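Local atomic coordinates of Ras-related protein Rab-21 (Homo sapiens, PDB entry 1Z08), a protein that is a Ras-related small G protein of the Rab family with a P-loop fold, here holding phosphoaminophosphonic acid-guanylate ester and a magnesium ion. Residues 44-49 with 57-62; 8-13 with 80-85. The protein carries 1 engineered substitution. All coordinates share one frame; numbering follows the deposited sequence.

Interaction 1: residues 44-49 with 57-62; sequences LTKKLN and LAIWDT
L44, T45 and K46 pair with I59, A58 and L57 as the antiparallel ladder of a beta hairpin, the two strand segments running at 141° to each other with their axes 4.8 Å apart at closest approach. This hairpin, strands 42-49 and 54-61, forms one border of the mixed sheet of the Ras-like P-loop fold, with 42-49 outermost. L44 and I59 are a hydrogen-bonded pair, N of L44 lying 3.0 Å from O of I59 and N of I59 2.9 Å from O of L44. K46 and L57 form the next such pair, in which N of L57 comes within 2.7 Å of O of K46 and approaches that carbonyl almost end-on. Between them T45 faces A58 as a non-hydrogen-bonded pair, and the CA-H of T45 makes a CA-H...O contact with O of L57.

The side chains of K46, L57 and I59 share the face that meets helices 19-28 and 156-168. The tip of I59, CD1, rests against K46 at CB, 3.7 Å away, before the lysine chain bends (chi2 87°). Beyond that bend the chain is extended and carries NZ away from L57 and I59 to Y26 of helix 19-28, where NZ hydrogen-bonds to O of Y26 and the lysine makes a cation-pi contact with the tyrosine ring. L48 reaches back with CD1 to CD2 of L57, 3.8 Å away, the two leucines crossing at a slant; F160 and C164 of helix 156-168 also touch L57. On the opposite face, OG1 of T45, anti to its carbonyl carbon (chi1 -57°), lies 2.6 Å from a water that in turn donates a long bond of 3.3 Å to O of L57.

Interaction 2: residues 8-13 with 80-85; sequences KVVLLG and NGAILV
K8 to L12 and G81 to V85 run side by side as parallel strands, 17° apart in direction, at the centre of the Ras-like P-loop fold. Strand 5-12 leads into the nucleotide-binding loop, G13 fitting the Walker A pattern, and strand 81-87 is its neighbour in the sheet.

Backbone bonds zigzag between the strands. O of K8 takes two donors, N of N80 at 2.8 Å and N of G81 at 3.1 Å, both in the carbonyl plane, so that this one oxygen grips two successive amides where strand 81-87 begins. Farther along, O of G81 receives N of V10, O of V10 receives N of I83, O of I83 receives N of L12, and O of L12 receives N of V85 in a nearly straight bond. CA-H groups of V9, L11, A82 and L84 add contacts to carbonyl oxygens across the gap.

Apolar contacts line both faces. On the face covered by helix 156-168, I83 holds CG1 anti to its carbonyl carbon (chi1 -59°), and its CD1 meets CG1 of V9 at 3.7 Å as the two side chains cross. Beside it, L11 points the same way as I83, with CG 4.0 Å from CB of I83; F160 and L163 of the helix touch I83. The other face carries V10, A82, L12 and L84, the last three against helix 91-108 and V10 against Y76 and S79. CG1 of V10 stands between its own N and carbonyl carbon (chi1 61°) and reaches CB of A82 at 3.9 Å. L12 and L84 lie alongside each other, W100 touching the first and V97 and V101 the second, and CD2 of L84 sits 3.6 Å from CD1 of L12.

How the interactions relate
From the N terminus the chain first lays down strand 5-12, passes through the nucleotide-binding loop and helix 19-28, and then forms the hairpin of interaction 1, a short loop closed between 44-49 and 57-62. Only after this does it return along strand 81-87 to pair with 8-13, so interaction 2 closes a much longer loop with interaction 1 nested inside it. Strand 5-12 lies between strands 54-61 and 81-87 and makes the two contacts parts of one sheet, their centres about 11 Å apart. Between strands 54-61 and 5-12, N of W60 lies 2.7 Å from O of V9, a probable hydrogen bond, and CG2 of I59 packs on CD1 of L11.

Interaction 1: residues 44-49 with 57-62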
# COMPACT_ATOMS: atom_id res chain seq x y z
N LEU A 44 7.69 -11.17 -0.55
CA LEU A 44 7.04 -12.38 -1.04
C LEU A 44 6.70 -12.19 -2.51
O LEU A 44 6.59 -11.05 -2.99
CB LEU A 44 5.77 -12.66 -0.24
CG LEU A 44 5.92 -13.05 1.23
CD1 LEU A 44 4.64 -12.75 2.00
CD2 LEU A 44 6.31 -14.52 1.38
N THR A 45 6.53 -13.30 -3.23
CA THR A 45 6.18 -13.27 -4.65
C THR A 45 4.71 -13.59 -4.87
O THR A 45 4.21 -14.60 -4.37
CB THR A 45 7.07 -14.24 -5.46
OG1 THR A 45 8.45 -13.91 -5.24
CG2 THR A 45 6.77 -14.15 -6.96
N LYS A 46 4.04 -12.73 -5.63
CA LYS A 46 2.65 -12.93 -6.04
C LYS A 46 2.55 -12.85 -7.56
O LYS A 46 3.07 -11.93 -8.18
CB LYS A 46 1.74 -11.88 -5.38
CG LYS A 46 0.27 -11.95 -5.78
CD LYS A 46 -0.52 -12.92 -4.92
CE LYS A 46 -1.98 -12.95 -5.35
NZ LYS A 46 -2.78 -13.91 -4.54
N LYS A 47 1.88 -13.83 -8.16
CA LYS A 47 1.72 -13.87 -9.62
C LYS A 47 0.31 -13.46 -10.04
O LYS A 47 -0.68 -13.88 -9.45
CB LYS A 47 2.06 -15.26 -10.15
N LEU A 48 0.24 -12.62 -11.07
CA LEU A 48 -1.03 -12.15 -11.62
C LEU A 48 -1.08 -12.35 -13.13
O LEU A 48 -0.08 -12.19 -13.83
CB LEU A 48 -1.25 -10.66 -11.33
CG LEU A 48 -1.62 -10.17 -9.93
CD1 LEU A 48 -0.37 -9.85 -9.12
CD2 LEU A 48 -2.49 -8.93 -10.04
N ASN A 49 -2.26 -12.72 -13.63
CA ASN A 49 -2.52 -12.74 -15.06
C ASN A 49 -3.64 -11.74 -15.35
O ASN A 49 -4.77 -11.94 -14.92
CB ASN A 49 -2.89 -14.15 -15.53
CG ASN A 49 -2.74 -14.33 -17.04
OD1 ASN A 49 -1.90 -15.10 -17.50
ND2 ASN A 49 -3.55 -13.61 -17.80
N LEU A 57 4.89 -10.06 -9.04
CA LEU A 57 5.07 -9.01 -8.03
C LEU A 57 6.01 -9.43 -6.92
O LEU A 57 5.85 -10.51 -6.34
CB LEU A 57 3.71 -8.61 -7.44
CG LEU A 57 3.14 -7.21 -7.69
CD1 LEU A 57 3.29 -6.75 -9.13
CD2 LEU A 57 1.67 -7.19 -7.25
N ALA A 58 6.99 -8.59 -6.64
CA ALA A 58 7.82 -8.71 -5.45
C ALA A 58 7.26 -7.72 -4.44
O ALA A 58 7.50 -6.52 -4.54
CB ALA A 58 9.27 -8.40 -5.77
N ILE A 59 6.50 -8.24 -3.48
CA ILE A 59 5.80 -7.41 -2.51
C ILE A 59 6.61 -7.32 -1.22
O ILE A 59 6.71 -8.30 -0.47
CB ILE A 59 4.37 -7.95 -2.21
CG1 ILE A 59 3.55 -8.03 -3.51
CG2 ILE A 59 3.67 -7.08 -1.16
CD1 ILE A 59 2.22 -8.76 -3.37
N TRP A 60 7.17 -6.14 -0.98
CA TRP A 60 8.01 -5.89 0.18
C TRP A 60 7.22 -5.34 1.36
O TRP A 60 6.46 -4.39 1.21
CB TRP A 60 9.13 -4.90 -0.17
CG TRP A 60 10.26 -5.53 -0.91
CD1 TRP A 60 10.31 -5.81 -2.24
CD2 TRP A 60 11.51 -5.95 -0.35
NE1 TRP A 60 11.52 -6.39 -2.55
CE2 TRP A 60 12.27 -6.49 -1.42
CE3 TRP A 60 12.06 -5.94 0.94
CZ2 TRP A 60 13.56 -7.00 -1.23
CZ3 TRP A 60 13.34 -6.45 1.12
CH2 TRP A 60 14.08 -6.97 0.05
N ASP A 61 7.41 -5.97 2.52
CA ASP A 61 6.86 -5.53 3.79
C ASP A 61 7.98 -4.88 4.60
O ASP A 61 9.14 -5.26 4.46
CB ASP A 61 6.29 -6.73 4.56
CG ASP A 61 5.28 -6.33 5.63
OD1 ASP A 61 5.02 -5.13 5.83
OD2 ASP A 61 4.75 -7.26 6.28
N THR A 62 7.63 -3.90 5.44
CA THR A 62 8.62 -3.16 6.23
C THR A 62 8.25 -3.08 7.71
O THR A 62 7.10 -3.27 8.08
CB THR A 62 8.81 -1.70 5.72
OG1 THR A 62 7.54 -1.06 5.60
CG2 THR A 62 9.53 -1.67 4.38
O HOH W 1 8.94 -11.62 -6.30

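Interaction 2: residues 8-13 with 80-85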
# COMPACT_ATOMS: atom_id res chain seq x y z
N LYS A 8 8.47 -4.45 -8.57
CA LYS A 8 8.76 -4.36 -7.14
C LYS A 8 7.82 -3.36 -6.48
O LYS A 8 7.74 -2.20 -6.92
CB LYS A 8 10.22 -3.97 -6.90
CG LYS A 8 10.57 -3.74 -5.43
CD LYS A 8 12.05 -3.47 -5.23
CE LYS A 8 12.35 -3.21 -3.77
NZ LYS A 8 13.81 -3.04 -3.53
N VAL A 9 7.13 -3.80 -5.44
CA VAL A 9 6.17 -2.98 -4.71
C VAL A 9 6.54 -2.97 -3.22
O VAL A 9 6.82 -4.02 -2.64
CB VAL A 9 4.72 -3.49 -4.93
CG1 VAL A 9 3.73 -2.77 -4.03
CG2 VAL A 9 4.31 -3.33 -6.39
N VAL A 10 6.57 -1.78 -2.62
CA VAL A 10 6.90 -1.64 -1.21
C VAL A 10 5.71 -1.09 -0.42
O VAL A 10 5.03 -0.17 -0.88
CB VAL A 10 8.18 -0.76 -1.00
CG1 VAL A 10 7.99 0.65 -1.56
CG2 VAL A 10 8.61 -0.72 0.46
N LEU A 11 5.45 -1.67 0.74
CA LEU A 11 4.44 -1.15 1.65
C LEU A 11 5.11 -0.31 2.74
O LEU A 11 6.09 -0.74 3.36
CB LEU A 11 3.59 -2.27 2.27
CG LEU A 11 2.44 -2.79 1.40
CD1 LEU A 11 2.91 -3.83 0.39
CD2 LEU A 11 1.33 -3.36 2.27
N LEU A 12 4.60 0.89 2.94
CA LEU A 12 5.13 1.80 3.95
C LEU A 12 3.99 2.32 4.82
O LEU A 12 2.85 2.39 4.38
CB LEU A 12 5.90 2.95 3.30
CG LEU A 12 7.10 2.55 2.42
CD1 LEU A 12 7.46 3.63 1.42
CD2 LEU A 12 8.30 2.15 3.27
N GLY A 13 4.32 2.67 6.07
CA GLY A 13 3.33 3.21 6.99
C GLY A 13 3.63 2.90 8.45
O GLY A 13 4.45 2.03 8.75
N ASN A 80 8.92 -0.03 -8.30
CA ASN A 80 8.04 0.41 -9.38
C ASN A 80 6.73 0.97 -8.84
O ASN A 80 6.07 1.78 -9.49
CB ASN A 80 7.77 -0.73 -10.35
CG ASN A 80 9.05 -1.32 -10.92
OD1 ASN A 80 9.68 -0.73 -11.80
ND2 ASN A 80 9.44 -2.48 -10.42
N GLY A 81 6.36 0.53 -7.64
CA GLY A 81 5.16 1.00 -6.97
C GLY A 81 5.36 1.08 -5.47
O GLY A 81 6.17 0.35 -4.90
N ALA A 82 4.63 1.99 -4.83
CA ALA A 82 4.66 2.11 -3.38
C ALA A 82 3.24 2.21 -2.85
O ALA A 82 2.42 2.95 -3.40
CB ALA A 82 5.48 3.31 -2.96
N ILE A 83 2.97 1.46 -1.79
CA ILE A 83 1.66 1.45 -1.15
C ILE A 83 1.80 2.08 0.22
O ILE A 83 2.35 1.47 1.15
CB ILE A 83 1.08 0.01 -1.05
CG1 ILE A 83 0.96 -0.62 -2.44
CG2 ILE A 83 -0.27 0.02 -0.34
CD1 ILE A 83 0.50 -2.07 -2.43
N LEU A 84 1.33 3.31 0.34
CA LEU A 84 1.45 4.06 1.58
C LEU A 84 0.17 3.89 2.38
O LEU A 84 -0.88 4.43 2.02
CB LEU A 84 1.76 5.54 1.31
CG LEU A 84 2.94 5.86 0.38
CD1 LEU A 84 3.15 7.36 0.33
CD2 LEU A 84 4.23 5.18 0.81
N VAL A 85 0.27 3.13 3.45
CA VAL A 85 -0.90 2.68 4.20
C VAL A 85 -1.10 3.52 5.45
O VAL A 85 -0.15 3.79 6.20
CB VAL A 85 -0.77 1.18 4.61
CG1 VAL A 85 -2.07 0.66 5.21
CG2 VAL A 85 -0.37 0.32 3.40